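Local coordinates for protein prolyl-tRNA synthetase (Giardia lamblia ATCC 50803, PDB 3IAL) that probably charges tRNA(Pro) with L-proline in an ATP-dependent reaction and binds the prolyl-adenylate intermediate, at residues B[472-477]-B[501-506]; B[447-452]-B[460-465]; B[189-194]-B[206-211]. All blocks are in the same frame, centred on the assembly; numbering follows the deposited sequence.

Contact 1 (B[472-477]-B[501-506]); sequences EVWDKK and CALSGK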
loop_
_atom_site.group_PDB
_atom_site.type_symbol
_atom_site.label_atom_id
_atom_site.label_comp_id
_atom_site.label_asym_id
_atom_site.label_seq_id
_atom_site.Cartn_x
_atom_site.Cartn_y
_atom_site.Cartn_z
ATOM N N GLU B 472 -33.377 -9.570 22.058
ATOM C CA GLU B 472 -32.184 -9.667 22.899
ATOM C C GLU B 472 -32.393 -10.553 24.130
ATOM O O GLU B 472 -31.446 -11.145 24.630
ATOM C CB GLU B 472 -31.698 -8.282 23.341
ATOM C CG GLU B 472 -30.331 -8.349 23.980
ATOM C CD GLU B 472 -29.723 -7.014 24.310
ATOM O OE1 GLU B 472 -30.368 -5.967 24.104
ATOM O OE2 GLU B 472 -28.566 -7.035 24.778
ATOM N N VAL B 473 -33.630 -10.643 24.610
ATOM C CA VAL B 473 -33.972 -11.508 25.741
ATOM C C VAL B 473 -33.518 -12.954 25.474
ATOM O O VAL B 473 -32.929 -13.604 26.342
ATOM C CB VAL B 473 -35.494 -11.447 26.041
ATOM C CG1 VAL B 473 -35.893 -12.442 27.108
ATOM C CG2 VAL B 473 -35.887 -10.027 26.469
ATOM N N TRP B 474 -33.771 -13.423 24.254
ATOM C CA TRP B 474 -33.356 -14.753 23.807
ATOM C C TRP B 474 -31.857 -14.855 23.510
ATOM O O TRP B 474 -31.254 -15.907 23.719
ATOM C CB TRP B 474 -34.198 -15.181 22.600
ATOM C CG TRP B 474 -35.603 -15.498 23.021
ATOM C CD1 TRP B 474 -36.713 -14.708 22.874
ATOM C CD2 TRP B 474 -36.036 -16.673 23.711
ATOM N NE1 TRP B 474 -37.813 -15.337 23.412
ATOM C CE2 TRP B 474 -37.423 -16.542 23.934
ATOM C CE3 TRP B 474 -35.384 -17.828 24.164
ATOM C CZ2 TRP B 474 -38.174 -17.529 24.583
ATOM C CZ3 TRP B 474 -36.131 -18.809 24.808
ATOM C CH2 TRP B 474 -37.510 -18.650 25.012
ATOM N N ASP B 475 -31.248 -13.765 23.048
ATOM C CA ASP B 475 -29.793 -13.725 22.895
ATOM C C ASP B 475 -29.117 -14.033 24.243
ATOM O O ASP B 475 -28.197 -14.853 24.317
ATOM C CB ASP B 475 -29.352 -12.361 22.347
ATOM C CG ASP B 475 -27.874 -12.310 21.976
ATOM O OD1 ASP B 475 -27.343 -13.251 21.333
ATOM O OD2 ASP B 475 -27.246 -11.292 22.318
ATOM N N LYS B 476 -29.594 -13.398 25.313
ATOM C CA LYS B 476 -29.047 -13.633 26.652
ATOM C C LYS B 476 -29.254 -15.075 27.153
ATOM O O LYS B 476 -28.332 -15.675 27.703
ATOM C CB LYS B 476 -29.631 -12.632 27.648
ATOM C CG LYS B 476 -29.180 -11.190 27.400
ATOM C CD LYS B 476 -29.823 -10.230 28.384
ATOM C CE LYS B 476 -29.471 -8.779 28.078
ATOM N NZ LYS B 476 -29.811 -7.890 29.231
ATOM N N LYS B 477 -30.442 -15.642 26.948
ATOM C CA LYS B 477 -30.685 -17.034 27.371
ATOM C C LYS B 477 -29.747 -18.006 26.651
ATOM O O LYS B 477 -29.225 -18.946 27.265
ATOM C CB LYS B 477 -32.138 -17.449 27.137
ATOM C CG LYS B 477 -33.140 -16.756 28.034
ATOM C CD LYS B 477 -34.561 -17.077 27.610
ATOM C CE LYS B 477 -35.574 -16.419 28.527
ATOM N NZ LYS B 477 -35.575 -17.031 29.882
ATOM N N CYS B 501 -41.895 -19.625 15.578
ATOM C CA CYS B 501 -40.632 -19.322 16.234
ATOM C C CYS B 501 -40.187 -20.505 17.076
ATOM O O CYS B 501 -40.952 -20.993 17.905
ATOM C CB CYS B 501 -40.794 -18.083 17.119
ATOM S SG CYS B 501 -39.397 -17.682 18.200
ATOM N N ALA B 502 -38.945 -20.943 16.869
ATOM C CA ALA B 502 -38.355 -22.060 17.622
ATOM C C ALA B 502 -38.303 -21.845 19.135
ATOM O O ALA B 502 -38.228 -22.810 19.891
ATOM C CB ALA B 502 -36.945 -22.341 17.116
ATOM N N LEU B 503 -38.307 -20.589 19.580
ATOM C CA LEU B 503 -38.063 -20.291 20.986
ATOM C C LEU B 503 -39.318 -19.892 21.771
ATOM O O LEU B 503 -39.491 -20.333 22.904
ATOM C CB LEU B 503 -36.977 -19.224 21.115
ATOM C CG LEU B 503 -35.640 -19.572 20.445
ATOM C CD1 LEU B 503 -34.603 -18.511 20.749
ATOM C CD2 LEU B 503 -35.123 -20.957 20.858
ATOM N N SER B 504 -40.183 -19.079 21.170
ATOM C CA SER B 504 -41.367 -18.536 21.851
ATOM C C SER B 504 -42.664 -19.242 21.478
ATOM O O SER B 504 -43.649 -19.153 22.214
ATOM C CB SER B 504 -41.523 -17.046 21.521
ATOM O OG SER B 504 -41.799 -16.848 20.137
ATOM N N GLY B 505 -42.679 -19.916 20.330
ATOM C CA GLY B 505 -43.902 -20.513 19.800
ATOM C C GLY B 505 -44.773 -19.560 18.991
ATOM O O GLY B 505 -45.749 -19.990 18.369
ATOM N N LYS B 506 -44.421 -18.272 18.991
ATOM C CA LYS B 506 -45.156 -17.242 18.252
ATOM C C LYS B 506 -44.909 -17.371 16.747
ATOM O O LYS B 506 -44.043 -18.142 16.333
ATOM C CB LYS B 506 -44.738 -15.848 18.739
ATOM C CG LYS B 506 -45.062 -15.578 20.199
ATOM C CD LYS B 506 -44.688 -14.154 20.583
ATOM C CE LYS B 506 -44.762 -13.937 22.086
ATOM N NZ LYS B 506 -44.048 -12.689 22.494
#
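The indole of W474 reaches out from its helix and lies over L503, a leucine in the turn 501-506 of the prolyl-tRNA synthetase C-terminal region. That turn opens with C501, whose SG accepts two backbone N-H groups, those of L503 and S504, each donor N 3.4 Å from the SG of C501. This N-H...S pattern resembles in geometry the knuckle turns of CXXC loops, although serine stands where the second cysteine would be. Cysteine suits the first place because its large, polarisable sulfur can accept two long N-H...S bonds at once.

L503 follows and makes most of the contact from this side. Its CB sits 3.6 Å from the centroid of the W474 six-membered ring and only 7° off the ring normal, a CH-pi contact over the face. The CD1 branch reaches beneath the CD2-CE3 side of the indole, toward its CB, with CD1 of L503 3.6 Å from CE3 of W474. The backbone takes part as well: O of L503 comes 3.3 Å from CH2 of W474, at the far end of the indole. With CG of W474 anti to its carbonyl carbon (chi1 -72°), the ring projects beside the helix, and the aliphatic chain of K477, three residues on, covers its opposite face through CD.

S504 approaches the indole obliquely through its N. Its OG accepts the N-H of K506, with 3.2 Å between OG of S504 and N of K506, forming an ST turn. G505 between them adopts a positive phi of 85°, easy for glycine.

The turn lies in the loop between strands 485-489 and 510-515. Its A502 N-H probably bonds to O of P463, while L503 also touches F462 and F464 of strand 459-464 and F446 and I449 of helix 446-455, beside helix 472-482.

Contact 2 (B[447-452]-B[460-465]); sequences DEIVAC and ARFPFY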
loop_
_atom_site.group_PDB
_atom_site.type_symbol
_atom_site.label_atom_id
_atom_site.label_comp_id
_atom_site.label_asym_id
_atom_site.label_seq_id
_atom_site.Cartn_x
_atom_site.Cartn_y
_atom_site.Cartn_z
ATOM N N ASP B 447 -33.348 -26.485 22.744
ATOM C CA ASP B 447 -32.489 -27.650 22.960
ATOM C C ASP B 447 -31.702 -28.042 21.715
ATOM O O ASP B 447 -30.521 -28.371 21.814
ATOM C CB ASP B 447 -33.311 -28.856 23.435
ATOM C CG ASP B 447 -33.801 -28.710 24.877
ATOM O OD1 ASP B 447 -33.395 -27.747 25.564
ATOM O OD2 ASP B 447 -34.595 -29.568 25.320
ATOM N N GLU B 448 -32.352 -28.006 20.554
ATOM C CA GLU B 448 -31.683 -28.331 19.296
ATOM C C GLU B 448 -30.588 -27.323 18.932
ATOM O O GLU B 448 -29.537 -27.713 18.423
ATOM C CB GLU B 448 -32.690 -28.453 18.155
ATOM C CG GLU B 448 -33.515 -29.743 18.198
ATOM C CD GLU B 448 -34.390 -29.943 16.964
ATOM O OE1 GLU B 448 -34.275 -29.156 16.002
ATOM O OE2 GLU B 448 -35.196 -30.901 16.959
ATOM N N ILE B 449 -30.828 -26.037 19.198
ATOM C CA ILE B 449 -29.805 -25.008 18.988
ATOM C C ILE B 449 -28.604 -25.242 19.908
ATOM O O ILE B 449 -27.458 -25.183 19.468
ATOM C CB ILE B 449 -30.338 -23.585 19.263
ATOM C CG1 ILE B 449 -31.441 -23.207 18.269
ATOM C CG2 ILE B 449 -29.212 -22.578 19.164
ATOM C CD1 ILE B 449 -32.168 -21.937 18.640
ATOM N N VAL B 450 -28.878 -25.506 21.183
ATOM C CA VAL B 450 -27.828 -25.750 22.168
ATOM C C VAL B 450 -26.986 -26.990 21.842
ATOM O O VAL B 450 -25.761 -26.951 21.911
ATOM C CB VAL B 450 -28.427 -25.913 23.590
ATOM C CG1 VAL B 450 -27.399 -26.495 24.544
ATOM C CG2 VAL B 450 -28.955 -24.575 24.094
ATOM N N ALA B 451 -27.647 -28.094 21.513
ATOM C CA ALA B 451 -26.945 -29.334 21.152
ATOM C C ALA B 451 -26.088 -29.136 19.905
ATOM O O ALA B 451 -25.007 -29.718 19.797
ATOM C CB ALA B 451 -27.930 -30.482 20.942
ATOM N N CYS B 452 -26.568 -28.309 18.975
ATOM C CA CYS B 452 -25.825 -28.000 17.755
ATOM C C CYS B 452 -24.541 -27.254 18.099
ATOM O O CYS B 452 -23.445 -27.668 17.713
ATOM C CB CYS B 452 -26.674 -27.164 16.800
ATOM S SG CYS B 452 -25.777 -26.565 15.352
ATOM N N ALA B 460 -26.322 -22.156 13.889
ATOM C CA ALA B 460 -27.626 -22.768 14.157
ATOM C C ALA B 460 -28.701 -21.838 13.617
ATOM O O ALA B 460 -28.829 -20.696 14.068
ATOM C CB ALA B 460 -27.822 -22.994 15.650
ATOM N N ARG B 461 -29.455 -22.334 12.642
ATOM C CA ARG B 461 -30.462 -21.554 11.937
ATOM C C ARG B 461 -31.838 -21.948 12.454
ATOM O O ARG B 461 -32.136 -23.125 12.584
ATOM C CB ARG B 461 -30.353 -21.829 10.442
ATOM C CG ARG B 461 -31.247 -20.982 9.556
ATOM C CD ARG B 461 -30.983 -21.335 8.116
ATOM N NE ARG B 461 -31.875 -20.653 7.179
ATOM C CZ ARG B 461 -33.050 -21.124 6.757
ATOM N NH1 ARG B 461 -33.525 -22.281 7.204
ATOM N NH2 ARG B 461 -33.768 -20.418 5.885
ATOM N N PHE B 462 -32.665 -20.965 12.776
ATOM C CA PHE B 462 -33.959 -21.243 13.390
ATOM C C PHE B 462 -34.967 -20.139 13.114
ATOM O O PHE B 462 -34.615 -18.956 13.128
ATOM C CB PHE B 462 -33.807 -21.457 14.904
ATOM C CG PHE B 462 -33.248 -20.264 15.656
ATOM C CD1 PHE B 462 -34.094 -19.374 16.305
ATOM C CD2 PHE B 462 -31.884 -20.064 15.757
ATOM C CE1 PHE B 462 -33.586 -18.288 17.015
ATOM C CE2 PHE B 462 -31.367 -18.984 16.471
ATOM C CZ PHE B 462 -32.218 -18.096 17.098
ATOM N N PRO B 463 -36.233 -20.520 12.856
ATOM C CA PRO B 463 -37.254 -19.481 12.716
ATOM C C PRO B 463 -37.434 -18.754 14.049
ATOM O O PRO B 463 -37.327 -19.378 15.115
ATOM C CB PRO B 463 -38.520 -20.246 12.306
ATOM C CG PRO B 463 -38.248 -21.687 12.612
ATOM C CD PRO B 463 -36.770 -21.885 12.713
ATOM N N PHE B 464 -37.686 -17.453 13.982
ATOM C CA PHE B 464 -37.716 -16.609 15.167
ATOM C C PHE B 464 -38.765 -15.512 14.994
ATOM O O PHE B 464 -38.995 -15.044 13.880
ATOM C CB PHE B 464 -36.316 -16.020 15.394
ATOM C CG PHE B 464 -36.143 -15.312 16.705
ATOM C CD1 PHE B 464 -36.280 -15.989 17.905
ATOM C CD2 PHE B 464 -35.796 -13.966 16.735
ATOM C CE1 PHE B 464 -36.097 -15.326 19.124
ATOM C CE2 PHE B 464 -35.614 -13.300 17.930
ATOM C CZ PHE B 464 -35.766 -13.980 19.133
ATOM N N TYR B 465 -39.371 -15.096 16.103
ATOM C CA TYR B 465 -40.578 -14.263 16.074
ATOM C C TYR B 465 -40.373 -12.753 15.834
ATOM O O TYR B 465 -41.344 -12.046 15.580
ATOM C CB TYR B 465 -41.376 -14.469 17.370
ATOM C CG TYR B 465 -40.894 -13.643 18.540
ATOM C CD1 TYR B 465 -41.500 -12.421 18.848
ATOM C CD2 TYR B 465 -39.836 -14.070 19.330
ATOM C CE1 TYR B 465 -41.068 -11.660 19.912
ATOM C CE2 TYR B 465 -39.393 -13.311 20.394
ATOM C CZ TYR B 465 -40.018 -12.108 20.684
ATOM O OH TYR B 465 -39.580 -11.342 21.738
#
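I449 sends its CD1 methyl over one face of the F462 ring, and this CH-pi contact joins helix 447-452 to strand 460-464 in the prolyl-tRNA synthetase C-terminal region. CD1 of I449 lies 3.6 Å from the ring centroid of F462, 18° off the normal. It is displaced toward the CG-CD2 side of the ring, where CD1 of I449 is 3.4 Å from CD2 of F462. The two side chains cross at about a right angle, and the CD1 methyl of the longer branch rests over the face. F462 carries its CG between the backbone N and the carbonyl carbon (chi1 61°), a crowded position that stands the ring up beside its own strand, within reach of the helix. At the edge of the same ring, in its plane, lies CD1 of F464.

The remaining contacts are apolar, one of them through sulfur. The shorter branch of I449 turns to A460, CG2 of I449 standing 3.8 Å from CB of A460. That same methyl of A460 is 4.1 Å from SG of C452, which follows I449 by three residues and therefore faces the strand from the same side of the helix. A small residue suits position 460, since the backbones come closest here: CA of I449 and CA of A460 are 5.8 Å apart. Branched isoleucine can then touch both A460 and F462, which are two residues apart and so share one face of the strand.

The axes of helix 447-452 and strand 460-464 approach to 8.7 Å and run nearly antiparallel, at 170°. Helix 446-455 connects strand 440-442 to its parallel neighbour 459-464, and it packs on the strand that follows it. I449 also meets C514 of strand 510-515, which pairs antiparallel with 459-464, and L478 of helix 472-482.

Contact 3 (B[189-194]-B[206-211]); sequences DYWKVI and GQKLRR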
loop_
_atom_site.group_PDB
_atom_site.type_symbol
_atom_site.label_atom_id
_atom_site.label_comp_id
_atom_site.label_asym_id
_atom_site.label_seq_id
_atom_site.Cartn_x
_atom_site.Cartn_y
_atom_site.Cartn_z
ATOM N N ASP B 189 -22.928 -2.596 -3.815
ATOM C CA ASP B 189 -21.600 -2.425 -4.428
ATOM C C ASP B 189 -20.503 -2.960 -3.514
ATOM O O ASP B 189 -19.578 -3.620 -3.979
ATOM C CB ASP B 189 -21.316 -0.956 -4.780
ATOM C CG ASP B 189 -22.045 -0.504 -6.031
ATOM O OD1 ASP B 189 -22.705 -1.344 -6.681
ATOM O OD2 ASP B 189 -21.946 0.693 -6.375
ATOM N N TYR B 190 -20.612 -2.679 -2.219
ATOM C CA TYR B 190 -19.650 -3.197 -1.248
ATOM C C TYR B 190 -19.697 -4.730 -1.249
ATOM O O TYR B 190 -18.658 -5.377 -1.294
ATOM C CB TYR B 190 -19.948 -2.700 0.172
ATOM C CG TYR B 190 -19.784 -1.213 0.462
ATOM C CD1 TYR B 190 -18.739 -0.462 -0.061
ATOM C CD2 TYR B 190 -20.655 -0.580 1.338
ATOM C CE1 TYR B 190 -18.600 0.898 0.259
ATOM C CE2 TYR B 190 -20.523 0.751 1.656
ATOM C CZ TYR B 190 -19.502 1.490 1.124
ATOM O OH TYR B 190 -19.415 2.822 1.485
ATOM N N TRP B 191 -20.903 -5.303 -1.205
ATOM C CA TRP B 191 -21.062 -6.761 -1.229
ATOM C C TRP B 191 -20.512 -7.408 -2.492
ATOM O O TRP B 191 -19.958 -8.514 -2.423
ATOM C CB TRP B 191 -22.521 -7.176 -0.994
ATOM C CG TRP B 191 -22.866 -7.159 0.460
ATOM C CD1 TRP B 191 -23.689 -6.287 1.101
ATOM C CD2 TRP B 191 -22.352 -8.036 1.462
ATOM N NE1 TRP B 191 -23.729 -6.569 2.443
ATOM C CE2 TRP B 191 -22.916 -7.643 2.692
ATOM C CE3 TRP B 191 -21.459 -9.118 1.440
ATOM C CZ2 TRP B 191 -22.629 -8.292 3.888
ATOM C CZ3 TRP B 191 -21.169 -9.763 2.625
ATOM C CH2 TRP B 191 -21.756 -9.348 3.838
ATOM N N LYS B 192 -20.642 -6.740 -3.637
ATOM C CA LYS B 192 -20.007 -7.237 -4.864
ATOM C C LYS B 192 -18.498 -7.428 -4.689
ATOM O O LYS B 192 -17.931 -8.417 -5.142
ATOM C CB LYS B 192 -20.266 -6.317 -6.057
ATOM C CG LYS B 192 -21.379 -6.778 -6.990
ATOM C CD LYS B 192 -22.753 -6.463 -6.446
ATOM C CE LYS B 192 -23.807 -6.505 -7.543
ATOM N NZ LYS B 192 -23.632 -5.360 -8.477
ATOM N N VAL B 193 -17.850 -6.480 -4.025
ATOM C CA VAL B 193 -16.405 -6.549 -3.834
ATOM C C VAL B 193 -16.013 -7.647 -2.848
ATOM O O VAL B 193 -15.028 -8.343 -3.063
ATOM C CB VAL B 193 -15.827 -5.188 -3.405
ATOM C CG1 VAL B 193 -14.340 -5.298 -3.116
ATOM C CG2 VAL B 193 -16.081 -4.163 -4.505
ATOM N N ILE B 194 -16.793 -7.804 -1.782
ATOM C CA ILE B 194 -16.589 -8.889 -0.834
ATOM C C ILE B 194 -16.683 -10.267 -1.515
ATOM O O ILE B 194 -15.828 -11.124 -1.284
ATOM C CB ILE B 194 -17.583 -8.801 0.362
ATOM C CG1 ILE B 194 -17.349 -7.521 1.173
ATOM C CG2 ILE B 194 -17.467 -10.023 1.281
ATOM C CD1 ILE B 194 -15.903 -7.218 1.467
ATOM N N GLY B 206 -18.905 -16.949 3.350
ATOM C CA GLY B 206 -19.340 -16.461 4.648
ATOM C C GLY B 206 -20.848 -16.340 4.666
ATOM O O GLY B 206 -21.470 -16.246 3.612
ATOM N N GLN B 207 -21.438 -16.340 5.860
ATOM C CA GLN B 207 -22.878 -16.111 5.996
ATOM C C GLN B 207 -23.186 -14.617 6.023
ATOM O O GLN B 207 -22.825 -13.920 6.974
ATOM C CB GLN B 207 -23.427 -16.766 7.267
ATOM C CG GLN B 207 -24.938 -16.605 7.438
ATOM C CD GLN B 207 -25.735 -17.267 6.322
ATOM O OE1 GLN B 207 -25.575 -18.456 6.053
ATOM N NE2 GLN B 207 -26.609 -16.501 5.680
ATOM N N LYS B 208 -23.855 -14.134 4.977
ATOM C CA LYS B 208 -24.316 -12.750 4.919
ATOM C C LYS B 208 -25.504 -12.565 5.854
ATOM O O LYS B 208 -26.508 -13.254 5.709
ATOM C CB LYS B 208 -24.723 -12.384 3.493
ATOM C CG LYS B 208 -25.534 -11.091 3.390
ATOM C CD LYS B 208 -25.593 -10.581 1.955
ATOM C CE LYS B 208 -26.363 -9.276 1.856
ATOM N NZ LYS B 208 -26.267 -8.714 0.481
ATOM N N LEU B 209 -25.387 -11.633 6.800
ATOM C CA LEU B 209 -26.460 -11.346 7.747
ATOM C C LEU B 209 -26.674 -9.864 7.967
ATOM O O LEU B 209 -25.740 -9.072 7.891
ATOM C CB LEU B 209 -26.146 -11.964 9.107
ATOM C CG LEU B 209 -25.964 -13.474 9.181
ATOM C CD1 LEU B 209 -25.396 -13.843 10.542
ATOM C CD2 LEU B 209 -27.279 -14.205 8.899
ATOM N N ARG B 210 -27.916 -9.507 8.266
ATOM C CA ARG B 210 -28.215 -8.265 8.936
ATOM C C ARG B 210 -27.935 -8.503 10.429
ATOM O O ARG B 210 -28.636 -9.277 11.086
ATOM C CB ARG B 210 -29.678 -7.868 8.713
ATOM C CG ARG B 210 -30.111 -6.574 9.422
ATOM C CD ARG B 210 -29.533 -5.337 8.765
ATOM N NE ARG B 210 -30.113 -5.078 7.445
ATOM C CZ ARG B 210 -31.283 -4.468 7.223
ATOM N NH1 ARG B 210 -32.038 -4.033 8.228
ATOM N NH2 ARG B 210 -31.706 -4.292 5.975
ATOM N N ARG B 211 -26.901 -7.847 10.955
ATOM C CA ARG B 211 -26.543 -7.990 12.367
ATOM C C ARG B 211 -27.722 -7.573 13.244
ATOM O O ARG B 211 -28.417 -6.605 12.937
ATOM C CB ARG B 211 -25.288 -7.164 12.688
ATOM C CG ARG B 211 -24.838 -7.170 14.149
ATOM C CD ARG B 211 -24.260 -8.508 14.567
ATOM N NE ARG B 211 -22.935 -8.787 14.009
ATOM C CZ ARG B 211 -22.522 -9.984 13.568
ATOM N NH1 ARG B 211 -23.340 -11.036 13.549
ATOM N NH2 ARG B 211 -21.281 -10.136 13.109
#
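One face of the W191 indole is covered by the K208 side chain, whose CD lies 4.0 Å above the ring plane, over its centre. The ammonium end runs on to the pyrrole part: NZ of K208 is 3.7 Å from the centroid of the W191 five-membered ring and 15° off the normal, a cation-pi contact. CE sits over the same ring in a CH-pi contact. The ring N-H, NE1 of W191, donates a hydrogen bond to OE1 of E224, an acidic partner that probably makes the indole a better surface for a cation.

Lysine suits this place because its reach spans the gap between helix and strand, whose nearest CA atoms, those of W191 and K208, are 9.2 Å apart. With CG of K208 anti to the backbone N (chi1 166°) and the rest of the chain extended, its methylenes pass obliquely over the indole, from CZ2 and CH2 toward the pyrrole part, before NZ arrives.

Helix 180-201 and strand 207-211 belong to the class II synthetase core, in which the helix packs against a mostly antiparallel sheet; W191 also touches S226 and I241 on strands 222-229 and 235-245. Beside the lysine, Q207 points away from the helix. Its amide NE2 donates to O of K208 over 3.2 Å, the donor standing 42° out of the carbonyl plane.

Contacts 1 and 2 belong together in the C-terminal part of the chain, their centres 10 Å apart. They touch directly: SG of C501 packs 3.3 Å from N of Y465, and the same SG of C501 lies 3.6 Å from CD1 of F464. Contact 3 lies in the catalytic core, about 26 Å from contact 1 and 23 Å from contact 2 between centres, and touches neither. The bridge is strand 485-489, which pairs antiparallel with both strand 207-211 of contact 3 and strand 510-515, itself the partner of strand 459-464 in contact 2. The W191 side chain of contact 3 lies about 9 Å from the bound prolyl-adenylate.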